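Local coordinates for sugar fermentation stimulation protein homolog (Pyrococcus furiosus, PDB 4DAV) that binds DNA in this crystal structure, probably as part of its role, and joins an OB domain to a domain of the PD-(D/E)XK nuclease clan, at residues A[115-120]-A[127-132]; A[76-81]-A[213-218]. The protein carries 1 engineered substitution. All coordinates share one frame; numbering follows the deposited sequence.

Interaction 1 (115-120 with 127-132) is local, a hairpin of two neighbouring strands in the nuclease-like part of the chain, and only partly buried. Interaction 2 (76-81 with 213-218) is a buried contact between distant parts of the sequence, tying the OB part to the end of a strand of the same large sheet. The first combines strand pairing with an acidic cluster and a leucine-phenylalanine contact; the second has a single beta bridge surrounded by isoleucine, methionine and leucine. Their centres lie 24 Å apart, and both segments 115-120 and 76-81 also reach chain D, at consecutive parts of its DNA backbone, mainly through Arg116 and Thr81.

Interaction 1: residues A[115-120]-A[127-132]; sequences SRLDYL and EIFVET. With nucleotides of chain D.
Tyr119 and Val130 pair antiparallel through two backbone bonds, Tyr119 N to Val130 O at 2.9 Å and Val130 N to Tyr119 O at 3.0 Å. The apolar contacts lie around the next, non-hydrogen-bonded pair: Leu120 and Phe129 run side by side, with Leu120 CD1 over one face of the ring, and Leu117 CD1 meets Phe129 CD1 at 4.0 Å. Polar contacts gather at Asp118. Thr132 N gives an almost straight bond (161°) to the anti lone pair of Asp118 OD2 at 2.7 Å, whereas Asp118 N reaches Glu131 OE1 at 2.7 Å only in a weak, bent bond. Glu131 turns back at chi2 (81°), which stacks its carboxylate on that of Asp118 with planes 5° apart. These two acids, with Lys133 two places after Glu131, are consistent with the PD-(D/E)XK motif. On the DNA side, Arg116 N bonds OP1 of DC11 of chain D at 2.9 Å, and the guanidinium lays one face over O4' of DG10 of chain D. An alanine here would keep the backbone N-H but take away the guanidinium, and the sugar of DG10 of chain D would probably be held less firmly. Around the hairpin, Tyr119 packs on Ile105 of strand 104-108 and meets the ring of Phe88 in helix 81-94, Val130 lies on Met171 and Val173 of strand 170-176, and helix 151-165 touches Leu117 and Glu131 with Leu163 and Leu160.

Interaction 2: residues A[76-81]-A[213-218]; sequences IAIIDT and LHMELS. With nucleotides of chain D.
Ile76 has the most surface buried here, pressed against the backbone and side chain of Met215. The two residues form a lone antiparallel bridge, in which Met215 N donates to Ile76 O at 3.0 Å, on a lone pair in the carbonyl plane. Both branches of the isoleucine are used. CG2, opposite the backbone N, touches Met215 CE at 3.7 Å, and the other branch runs past the bridge until CD1 comes to 3.2 Å from Glu216 O and 4.1 Å from Leu217 CD2. Met215 answers with a chain that is extended as far as SD and then bends (chi3 57°), which brings its methyl against Ile76 CG2. Its CB also receives Ile78 CG1 at 3.9 Å, the two side chains crossing at about a right angle, while Ile78 CD1 lies against the carbonyl of His214. Beyond the strand the chain turns into helix 81-94: Asp80 is its N-cap, with OD1 bonded to Leu83 N, and Thr81 OG1 shares a hydrogen bond of 2.8 Å with O3' of DT12 of chain D. The bridge thus joins the OB part to the nuclease-like part directly, beside the start of a helix that meets DNA. Around it, strand 65-72 pairs with strand 75-78, Tyr54 of strand 52-57 touches Ile76 and Leu217, and strand 220-229 packs Ile221 on Met215 and Ile222 on His214.

Interaction 1: residues A[115-120]-A[127-132]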
ATOM      1  N   SER A 115       1.857 -16.158 -11.876  1.00 69.55           N
ATOM      2  CA  SER A 115       1.727 -14.798 -11.345  1.00 68.98           C
ATOM      3  C   SER A 115       3.100 -14.248 -10.963  1.00 68.44           C
ATOM      4  O   SER A 115       4.109 -14.955 -11.047  1.00 68.50           O
ATOM      5  CB  SER A 115       0.818 -14.795 -10.109  1.00 68.95           C
ATOM      6  OG  SER A 115      -0.537 -15.008 -10.462  1.00 69.11           O
ATOM      7  N   ARG A 116       3.130 -12.981 -10.556  1.00 67.66           N
ATOM      8  CA  ARG A 116       4.313 -12.390  -9.946  1.00 67.03           C
ATOM      9  C   ARG A 116       3.937 -11.804  -8.586  1.00 66.28           C
ATOM     10  O   ARG A 116       2.965 -11.061  -8.463  1.00 66.08           O
ATOM     11  CB  ARG A 116       4.913 -11.313 -10.849  1.00 67.18           C
ATOM     12  CG  ARG A 116       5.419 -11.842 -12.186  1.00 67.73           C
ATOM     13  CD  ARG A 116       5.937 -10.722 -13.073  1.00 68.70           C
ATOM     14  NE  ARG A 116       5.865 -11.063 -14.494  1.00 69.90           N
ATOM     15  CZ  ARG A 116       6.216 -10.249 -15.491  1.00 70.86           C
ATOM     16  NH1 ARG A 116       6.679  -9.023 -15.245  1.00 70.76           N
ATOM     17  NH2 ARG A 116       6.102 -10.665 -16.751  1.00 71.21           N
ATOM     18  N   LEU A 117       4.703 -12.175  -7.566  1.00 65.57           N
ATOM     19  CA  LEU A 117       4.549 -11.622  -6.230  1.00 64.90           C
ATOM     20  C   LEU A 117       5.458 -10.409  -6.134  1.00 64.36           C
ATOM     21  O   LEU A 117       6.186 -10.120  -7.070  1.00 64.02           O
ATOM     22  CB  LEU A 117       4.913 -12.667  -5.172  1.00 64.78           C
ATOM     23  CG  LEU A 117       4.121 -13.976  -5.258  1.00 64.70           C
ATOM     24  CD1 LEU A 117       4.583 -14.950  -4.189  1.00 64.38           C
ATOM     25  CD2 LEU A 117       2.626 -13.720  -5.141  1.00 64.14           C
ATOM     26  N   ASP A 118       5.429  -9.702  -5.012  1.00 63.89           N
ATOM     27  CA  ASP A 118       6.130  -8.425  -4.919  1.00 63.69           C
ATOM     28  C   ASP A 118       7.629  -8.566  -4.668  1.00 63.93           C
ATOM     29  O   ASP A 118       8.432  -8.108  -5.479  1.00 63.81           O
ATOM     30  CB  ASP A 118       5.481  -7.534  -3.860  1.00 63.47           C
ATOM     31  CG  ASP A 118       4.065  -7.124  -4.234  1.00 62.45           C
ATOM     32  OD1 ASP A 118       3.816  -6.822  -5.423  1.00 61.41           O
ATOM     33  OD2 ASP A 118       3.200  -7.107  -3.342  1.00 59.81           O
ATOM     34  N   TYR A 119       8.007  -9.200  -3.563  1.00 64.24           N
ATOM     35  CA  TYR A 119       9.415  -9.282  -3.182  1.00 64.59           C
ATOM     36  C   TYR A 119       9.875 -10.695  -2.846  1.00 65.17           C
ATOM     37  O   TYR A 119       9.113 -11.502  -2.305  1.00 64.97           O
ATOM     38  CB  TYR A 119       9.690  -8.393  -1.973  1.00 64.50           C
ATOM     39  CG  TYR A 119       9.264  -6.957  -2.140  1.00 64.32           C
ATOM     40  CD1 TYR A 119      10.111  -6.018  -2.715  1.00 63.84           C
ATOM     41  CD2 TYR A 119       8.010  -6.533  -1.710  1.00 64.38           C
ATOM     42  CE1 TYR A 119       9.716  -4.692  -2.863  1.00 63.76           C
ATOM     43  CE2 TYR A 119       7.608  -5.210  -1.850  1.00 63.90           C
ATOM     44  CZ  TYR A 119       8.462  -4.296  -2.427  1.00 63.33           C
ATOM     45  OH  TYR A 119       8.055  -2.991  -2.564  1.00 63.23           O
ATOM     46  N   LEU A 120      11.132 -10.977  -3.183  1.00 65.88           N
ATOM     47  CA  LEU A 120      11.866 -12.098  -2.606  1.00 66.52           C
ATOM     48  C   LEU A 120      12.916 -11.497  -1.668  1.00 66.99           C
ATOM     49  O   LEU A 120      13.803 -10.768  -2.110  1.00 67.18           O
ATOM     50  CB  LEU A 120      12.522 -12.953  -3.698  1.00 66.60           C
ATOM     51  CG  LEU A 120      12.963 -14.363  -3.283  1.00 66.80           C
ATOM     52  CD1 LEU A 120      11.755 -15.196  -2.880  1.00 66.88           C
ATOM     53  CD2 LEU A 120      13.742 -15.051  -4.401  1.00 66.63           C
ATOM     54  N   GLU A 127      15.083 -18.153   2.800  1.00 67.26           N
ATOM     55  CA  GLU A 127      14.383 -17.409   1.756  1.00 66.34           C
ATOM     56  C   GLU A 127      12.956 -17.095   2.216  1.00 65.39           C
ATOM     57  O   GLU A 127      12.311 -17.940   2.832  1.00 65.40           O
ATOM     58  CB  GLU A 127      14.344 -18.252   0.471  1.00 66.34           C
ATOM     59  CG  GLU A 127      14.541 -17.477  -0.822  1.00 66.49           C
ATOM     60  CD  GLU A 127      14.517 -18.374  -2.052  1.00 66.93           C
ATOM     61  OE1 GLU A 127      13.687 -19.311  -2.092  1.00 67.10           O
ATOM     62  OE2 GLU A 127      15.320 -18.139  -2.986  1.00 67.01           O
ATOM     63  N   ILE A 128      12.467 -15.891   1.914  1.00 64.15           N
ATOM     64  CA  ILE A 128      11.077 -15.522   2.231  1.00 63.03           C
ATOM     65  C   ILE A 128      10.405 -14.726   1.100  1.00 61.81           C
ATOM     66  O   ILE A 128      11.020 -13.855   0.475  1.00 61.74           O
ATOM     67  CB  ILE A 128      10.984 -14.734   3.557  1.00 62.96           C
ATOM     68  CG1 ILE A 128       9.520 -14.557   3.971  1.00 63.38           C
ATOM     69  CG2 ILE A 128      11.675 -13.393   3.437  1.00 63.00           C
ATOM     70  CD1 ILE A 128       9.347 -13.963   5.348  1.00 63.46           C
ATOM     71  N   PHE A 129       9.138 -15.049   0.854  1.00 60.26           N
ATOM     72  CA  PHE A 129       8.340 -14.418  -0.182  1.00 59.10           C
ATOM     73  C   PHE A 129       7.353 -13.450   0.472  1.00 57.72           C
ATOM     74  O   PHE A 129       6.449 -13.877   1.194  1.00 57.38           O
ATOM     75  CB  PHE A 129       7.561 -15.476  -0.965  1.00 59.27           C
ATOM     76  CG  PHE A 129       8.409 -16.308  -1.887  1.00 60.18           C
ATOM     77  CD1 PHE A 129       8.294 -16.174  -3.267  1.00 60.43           C
ATOM     78  CD2 PHE A 129       9.304 -17.244  -1.382  1.00 60.67           C
ATOM     79  CE1 PHE A 129       9.065 -16.953  -4.126  1.00 60.45           C
ATOM     80  CE2 PHE A 129      10.080 -18.021  -2.238  1.00 60.54           C
ATOM     81  CZ  PHE A 129       9.957 -17.875  -3.610  1.00 60.17           C
ATOM     82  N   VAL A 130       7.531 -12.153   0.214  1.00 55.95           N
ATOM     83  CA  VAL A 130       6.651 -11.122   0.769  1.00 54.45           C
ATOM     84  C   VAL A 130       5.816 -10.443  -0.315  1.00 52.91           C
ATOM     85  O   VAL A 130       6.354  -9.931  -1.295  1.00 52.61           O
ATOM     86  CB  VAL A 130       7.449 -10.048   1.512  1.00 54.44           C
ATOM     87  CG1 VAL A 130       6.508  -8.998   2.097  1.00 54.29           C
ATOM     88  CG2 VAL A 130       8.287 -10.689   2.605  1.00 54.51           C
ATOM     89  N   GLU A 131       4.499 -10.464  -0.121  1.00 51.20           N
ATOM     90  CA  GLU A 131       3.548  -9.735  -0.953  1.00 49.78           C
ATOM     91  C   GLU A 131       2.991  -8.581  -0.119  1.00 48.18           C
ATOM     92  O   GLU A 131       2.687  -8.771   1.061  1.00 48.00           O
ATOM     93  CB  GLU A 131       2.409 -10.661  -1.375  1.00 49.91           C
ATOM     94  CG  GLU A 131       1.326 -10.006  -2.242  1.00 50.92           C
ATOM     95  CD  GLU A 131       1.698  -9.899  -3.714  1.00 51.43           C
ATOM     96  OE1 GLU A 131       2.881 -10.085  -4.062  1.00 51.26           O
ATOM     97  OE2 GLU A 131       0.794  -9.620  -4.529  1.00 53.71           O
ATOM     98  N   THR A 132       2.885  -7.392  -0.725  1.00 45.79           N
ATOM     99  CA  THR A 132       2.318  -6.219  -0.058  1.00 43.73           C
ATOM    100  C   THR A 132       0.962  -5.874  -0.636  1.00 42.23           C
ATOM    101  O   THR A 132       0.703  -6.129  -1.807  1.00 41.62           O
ATOM    102  CB  THR A 132       3.208  -4.975  -0.205  1.00 43.78           C
ATOM    103  OG1 THR A 132       3.394  -4.680  -1.594  1.00 42.90           O
ATOM    104  CG2 THR A 132       4.558  -5.187   0.492  1.00 42.94           C
TER
ATOM    105  P    DG D  10       0.641 -11.965 -18.711  1.00 66.72           P
ATOM    106  OP1  DG D  10      -0.099 -13.180 -18.311  1.00 67.30           O
ATOM    107  OP2  DG D  10      -0.041 -10.909 -19.499  1.00 67.58           O
ATOM    108  O5'  DG D  10       1.249 -11.274 -17.408  1.00 63.84           O
ATOM    109  C5'  DG D  10       2.068 -12.034 -16.530  1.00 60.46           C
ATOM    110  C4'  DG D  10       2.443 -11.163 -15.356  1.00 58.16           C
ATOM    111  O4'  DG D  10       3.127  -9.991 -15.856  1.00 57.13           O
ATOM    112  C3'  DG D  10       1.251 -10.650 -14.562  1.00 56.43           C
ATOM    113  O3'  DG D  10       1.554 -10.700 -13.184  1.00 54.81           O
ATOM    114  C2'  DG D  10       1.057  -9.222 -15.063  1.00 56.27           C
ATOM    115  C1'  DG D  10       2.491  -8.820 -15.378  1.00 55.88           C
ATOM    116  N9   DG D  10       2.638  -7.762 -16.383  1.00 53.64           N
ATOM    117  C8   DG D  10       2.073  -7.685 -17.636  1.00 52.40           C
ATOM    118  N7   DG D  10       2.410  -6.611 -18.300  1.00 51.35           N
ATOM    119  C5   DG D  10       3.257  -5.931 -17.432  1.00 51.69           C
ATOM    120  C6   DG D  10       3.943  -4.698 -17.583  1.00 50.96           C
ATOM    121  O6   DG D  10       3.937  -3.928 -18.555  1.00 51.75           O
ATOM    122  N1   DG D  10       4.701  -4.373 -16.458  1.00 50.52           N
ATOM    123  C2   DG D  10       4.788  -5.147 -15.319  1.00 51.02           C
ATOM    124  N2   DG D  10       5.565  -4.686 -14.327  1.00 49.52           N
ATOM    125  N3   DG D  10       4.149  -6.305 -15.164  1.00 51.76           N
ATOM    126  C4   DG D  10       3.408  -6.633 -16.252  1.00 52.41           C
ATOM    127  P    DC D  11       0.405 -10.461 -12.095  1.00 53.86           P
ATOM    128  OP1  DC D  11       0.751 -11.276 -10.905  1.00 53.18           O
ATOM    129  OP2  DC D  11      -0.910 -10.600 -12.756  1.00 53.22           O
ATOM    130  O5'  DC D  11       0.603  -8.909 -11.740  1.00 51.46           O
ATOM    131  C5'  DC D  11       1.828  -8.519 -11.150  1.00 49.36           C
ATOM    132  C4'  DC D  11       1.906  -7.013 -11.017  1.00 48.38           C
ATOM    133  O4'  DC D  11       2.098  -6.414 -12.330  1.00 46.28           O
ATOM    134  C3'  DC D  11       0.661  -6.362 -10.408  1.00 47.31           C
ATOM    135  O3'  DC D  11       1.070  -5.499  -9.349  1.00 48.20           O
ATOM    136  C2'  DC D  11       0.049  -5.604 -11.582  1.00 46.04           C
ATOM    137  C1'  DC D  11       1.300  -5.252 -12.386  1.00 44.80           C
ATOM    138  N1   DC D  11       1.070  -4.820 -13.822  1.00 41.91           N
ATOM    139  C2   DC D  11       1.727  -3.682 -14.297  1.00 40.47           C
ATOM    140  O2   DC D  11       2.487  -3.061 -13.551  1.00 40.81           O
ATOM    141  N3   DC D  11       1.513  -3.281 -15.572  1.00 39.48           N
ATOM    142  C4   DC D  11       0.698  -3.963 -16.381  1.00 38.16           C
ATOM    143  N4   DC D  11       0.553  -3.508 -17.625  1.00 35.51           N
ATOM    144  C5   DC D  11       0.014  -5.127 -15.929  1.00 38.84           C
ATOM    145  C6   DC D  11       0.231  -5.509 -14.658  1.00 40.85           C
ATOM    146  P    DC D   9       1.712 -11.911 -24.293  1.00 77.10           P
ATOM    147  OP1  DC D   9       0.822 -13.042 -23.950  1.00 77.02           O
ATOM    148  OP2  DC D   9       1.133 -10.598 -24.682  1.00 76.65           O
ATOM    149  O5'  DC D   9       2.692 -11.644 -23.062  1.00 75.16           O
ATOM    150  C5'  DC D   9       3.284 -12.714 -22.334  1.00 73.49           C
ATOM    151  C4'  DC D   9       3.815 -12.161 -21.027  1.00 72.04           C
ATOM    152  O4'  DC D   9       4.822 -11.152 -21.289  1.00 71.84           O
ATOM    153  C3'  DC D   9       2.764 -11.444 -20.199  1.00 70.69           C
ATOM    154  O3'  DC D   9       1.991 -12.403 -19.460  1.00 68.92           O
ATOM    155  C2'  DC D   9       3.617 -10.495 -19.358  1.00 70.70           C
ATOM    156  C1'  DC D   9       4.819 -10.182 -20.254  1.00 71.11           C
ATOM    157  N1   DC D   9       4.834  -8.784 -20.866  1.00 70.99           N
ATOM    158  C2   DC D   9       5.504  -7.722 -20.219  1.00 71.16           C
ATOM    159  O2   DC D   9       6.089  -7.913 -19.141  1.00 71.53           O
ATOM    160  N3   DC D   9       5.499  -6.484 -20.786  1.00 70.67           N
ATOM    161  C4   DC D   9       4.872  -6.273 -21.945  1.00 70.61           C
ATOM    162  N4   DC D   9       4.905  -5.036 -22.452  1.00 70.27           N
ATOM    163  C5   DC D   9       4.185  -7.328 -22.622  1.00 70.39           C
ATOM    164  C6   DC D   9       4.191  -8.546 -22.056  1.00 70.57           C
TER

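Interaction 2: residues A[76-81]-A[213-218]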
ATOM      1  N   ILE A  76      -1.761  13.215   5.801  1.00 25.76           N
ATOM      2  CA  ILE A  76      -1.912  12.765   4.423  1.00 24.41           C
ATOM      3  C   ILE A  76      -1.994  11.239   4.338  1.00 23.63           C
ATOM      4  O   ILE A  76      -1.088  10.533   4.790  1.00 23.14           O
ATOM      5  CB  ILE A  76      -0.759  13.285   3.554  1.00 23.57           C
ATOM      6  CG1 ILE A  76      -0.747  14.820   3.546  1.00 24.26           C
ATOM      7  CG2 ILE A  76      -0.879  12.802   2.146  1.00 24.80           C
ATOM      8  CD1 ILE A  76       0.509  15.415   2.969  1.00 23.08           C
ATOM      9  N   ALA A  77      -3.081  10.742   3.747  1.00 22.52           N
ATOM     10  CA  ALA A  77      -3.193   9.317   3.380  1.00 22.05           C
ATOM     11  C   ALA A  77      -2.506   9.080   2.039  1.00 21.31           C
ATOM     12  O   ALA A  77      -2.816   9.740   1.058  1.00 21.29           O
ATOM     13  CB  ALA A  77      -4.656   8.885   3.308  1.00 21.91           C
ATOM     14  N   ILE A  78      -1.578   8.136   2.003  1.00 21.78           N
ATOM     15  CA  ILE A  78      -0.759   7.882   0.827  1.00 22.31           C
ATOM     16  C   ILE A  78      -1.412   6.825  -0.049  1.00 22.51           C
ATOM     17  O   ILE A  78      -1.453   5.641   0.319  1.00 22.87           O
ATOM     18  CB  ILE A  78       0.613   7.352   1.226  1.00 22.93           C
ATOM     19  CG1 ILE A  78       1.388   8.413   2.007  1.00 24.00           C
ATOM     20  CG2 ILE A  78       1.404   6.918  -0.019  1.00 22.24           C
ATOM     21  CD1 ILE A  78       2.486   7.837   2.845  1.00 23.94           C
ATOM     22  N   ILE A  79      -1.919   7.231  -1.198  1.00 22.00           N
ATOM     23  CA  ILE A  79      -2.591   6.271  -2.068  1.00 22.76           C
ATOM     24  C   ILE A  79      -1.678   5.666  -3.121  1.00 22.95           C
ATOM     25  O   ILE A  79      -1.993   4.613  -3.642  1.00 23.67           O
ATOM     26  CB  ILE A  79      -3.841   6.881  -2.731  1.00 22.61           C
ATOM     27  CG1 ILE A  79      -3.491   8.165  -3.497  1.00 22.68           C
ATOM     28  CG2 ILE A  79      -4.887   7.173  -1.666  1.00 22.85           C
ATOM     29  CD1 ILE A  79      -4.205   8.296  -4.801  1.00 23.50           C
ATOM     30  N   ASP A  80      -0.570   6.334  -3.444  1.00 23.42           N
ATOM     31  CA  ASP A  80       0.368   5.856  -4.470  1.00 24.37           C
ATOM     32  C   ASP A  80       1.072   4.590  -4.018  1.00 24.41           C
ATOM     33  O   ASP A  80       1.785   4.581  -3.021  1.00 24.15           O
ATOM     34  CB  ASP A  80       1.394   6.928  -4.810  1.00 24.46           C
ATOM     35  CG  ASP A  80       2.164   6.618  -6.065  1.00 27.15           C
ATOM     36  OD1 ASP A  80       2.951   5.645  -6.067  1.00 30.77           O
ATOM     37  OD2 ASP A  80       2.007   7.371  -7.055  1.00 30.64           O
ATOM     38  N   THR A  81       0.850   3.516  -4.755  1.00 25.66           N
ATOM     39  CA  THR A  81       1.342   2.198  -4.359  1.00 26.65           C
ATOM     40  C   THR A  81       2.842   2.057  -4.634  1.00 27.37           C
ATOM     41  O   THR A  81       3.507   1.232  -3.998  1.00 27.40           O
ATOM     42  CB  THR A  81       0.539   1.065  -5.026  1.00 26.46           C
ATOM     43  OG1 THR A  81       0.708   1.115  -6.444  1.00 27.60           O
ATOM     44  CG2 THR A  81      -0.938   1.185  -4.697  1.00 27.17           C
ATOM     45  N   LEU A 213       1.436   3.911   8.472  1.00 36.75           N
ATOM     46  CA  LEU A 213       2.198   5.009   7.833  1.00 35.56           C
ATOM     47  C   LEU A 213       1.301   6.208   7.517  1.00 34.12           C
ATOM     48  O   LEU A 213       0.126   6.034   7.215  1.00 32.89           O
ATOM     49  CB  LEU A 213       2.747   4.586   6.467  1.00 35.78           C
ATOM     50  CG  LEU A 213       3.807   3.532   6.246  1.00 36.73           C
ATOM     51  CD1 LEU A 213       3.282   2.146   6.614  1.00 36.55           C
ATOM     52  CD2 LEU A 213       4.216   3.612   4.789  1.00 36.84           C
ATOM     53  N   HIS A 214       1.876   7.408   7.528  1.00 32.91           N
ATOM     54  CA  HIS A 214       1.207   8.588   6.998  1.00 32.42           C
ATOM     55  C   HIS A 214       2.246   9.515   6.362  1.00 32.03           C
ATOM     56  O   HIS A 214       3.450   9.234   6.406  1.00 31.63           O
ATOM     57  CB  HIS A 214       0.394   9.299   8.089  1.00 32.37           C
ATOM     58  CG  HIS A 214       1.221   9.821   9.225  1.00 33.69           C
ATOM     59  ND1 HIS A 214       1.363   9.143  10.417  1.00 33.32           N
ATOM     60  CD2 HIS A 214       1.947  10.959   9.352  1.00 33.97           C
ATOM     61  CE1 HIS A 214       2.154   9.830  11.222  1.00 33.88           C
ATOM     62  NE2 HIS A 214       2.515  10.943  10.605  1.00 34.42           N
ATOM     63  N   MET A 215       1.787  10.600   5.741  1.00 31.47           N
ATOM     64  CA  MET A 215       2.701  11.636   5.245  1.00 31.46           C
ATOM     65  C   MET A 215       2.302  12.957   5.887  1.00 31.40           C
ATOM     66  O   MET A 215       1.127  13.205   6.138  1.00 30.18           O
ATOM     67  CB  MET A 215       2.706  11.700   3.701  1.00 31.81           C
ATOM     68  CG  MET A 215       3.707  12.686   3.048  1.00 31.55           C
ATOM     69  SD  MET A 215       4.054  12.353   1.277  1.00 33.11           S
ATOM     70  CE  MET A 215       2.394  12.434   0.569  1.00 32.93           C
ATOM     71  N   GLU A 216       3.301  13.762   6.220  1.00 32.29           N
ATOM     72  CA  GLU A 216       3.084  15.111   6.744  1.00 33.83           C
ATOM     73  C   GLU A 216       3.020  16.097   5.571  1.00 34.35           C
ATOM     74  O   GLU A 216       3.370  15.759   4.444  1.00 33.80           O
ATOM     75  CB  GLU A 216       4.233  15.507   7.686  1.00 34.21           C
ATOM     76  CG  GLU A 216       4.530  14.478   8.835  1.00 35.90           C
ATOM     77  CD  GLU A 216       3.531  14.557   9.973  1.00 38.19           C
ATOM     78  OE1 GLU A 216       3.085  15.683  10.278  1.00 41.72           O
ATOM     79  OE2 GLU A 216       3.203  13.508  10.573  1.00 39.62           O
ATOM     80  N   LEU A 217       2.607  17.327   5.857  1.00 35.42           N
ATOM     81  CA  LEU A 217       2.506  18.361   4.836  1.00 36.09           C
ATOM     82  C   LEU A 217       3.873  18.685   4.267  1.00 36.39           C
ATOM     83  O   LEU A 217       3.995  19.106   3.113  1.00 36.83           O
ATOM     84  CB  LEU A 217       1.866  19.617   5.411  1.00 36.14           C
ATOM     85  CG  LEU A 217       0.417  19.491   5.886  1.00 37.59           C
ATOM     86  CD1 LEU A 217      -0.085  20.829   6.418  1.00 38.53           C
ATOM     87  CD2 LEU A 217      -0.494  18.972   4.775  1.00 37.43           C
ATOM     88  N   SER A 218       4.898  18.474   5.085  1.00 36.34           N
ATOM     89  CA  SER A 218       6.291  18.727   4.713  1.00 36.58           C
ATOM     90  C   SER A 218       6.768  17.793   3.608  1.00 36.52           C
ATOM     91  O   SER A 218       7.766  18.068   2.941  1.00 37.09           O
ATOM     92  CB  SER A 218       7.177  18.471   5.926  1.00 36.59           C
ATOM     93  OG  SER A 218       7.146  17.073   6.236  1.00 37.38           O
TER
ATOM     94  P    DT D  12      -0.004  -4.827  -8.378  1.00 47.59           P
ATOM     95  OP1  DT D  12       0.649  -4.706  -7.065  1.00 49.21           O
ATOM     96  OP2  DT D  12      -1.293  -5.535  -8.482  1.00 49.11           O
ATOM     97  O5'  DT D  12      -0.176  -3.377  -9.040  1.00 48.90           O
ATOM     98  C5'  DT D  12       0.728  -2.323  -8.692  1.00 48.73           C
ATOM     99  C4'  DT D  12       0.441  -1.058  -9.471  1.00 48.95           C
ATOM    100  O4'  DT D  12       0.686  -1.326 -10.871  1.00 49.49           O
ATOM    101  C3'  DT D  12      -1.000  -0.548  -9.422  1.00 48.87           C
ATOM    102  O3'  DT D  12      -1.281   0.192  -8.224  1.00 47.54           O
ATOM    103  C2'  DT D  12      -1.060   0.300 -10.689  1.00 48.97           C
ATOM    104  C1'  DT D  12      -0.068  -0.404 -11.627  1.00 49.65           C
ATOM    105  N1   DT D  12      -0.739  -1.128 -12.760  1.00 49.60           N
ATOM    106  C2   DT D  12      -0.432  -0.743 -14.041  1.00 50.08           C
ATOM    107  O2   DT D  12       0.370   0.144 -14.285  1.00 48.89           O
ATOM    108  N3   DT D  12      -1.091  -1.444 -15.026  1.00 50.61           N
ATOM    109  C4   DT D  12      -2.016  -2.462 -14.850  1.00 50.24           C
ATOM    110  O4   DT D  12      -2.559  -3.020 -15.798  1.00 51.79           O
ATOM    111  C5   DT D  12      -2.296  -2.814 -13.481  1.00 50.31           C
ATOM    112  C7   DT D  12      -3.282  -3.903 -13.180  1.00 49.63           C
ATOM    113  C6   DT D  12      -1.652  -2.141 -12.510  1.00 49.80           C
TER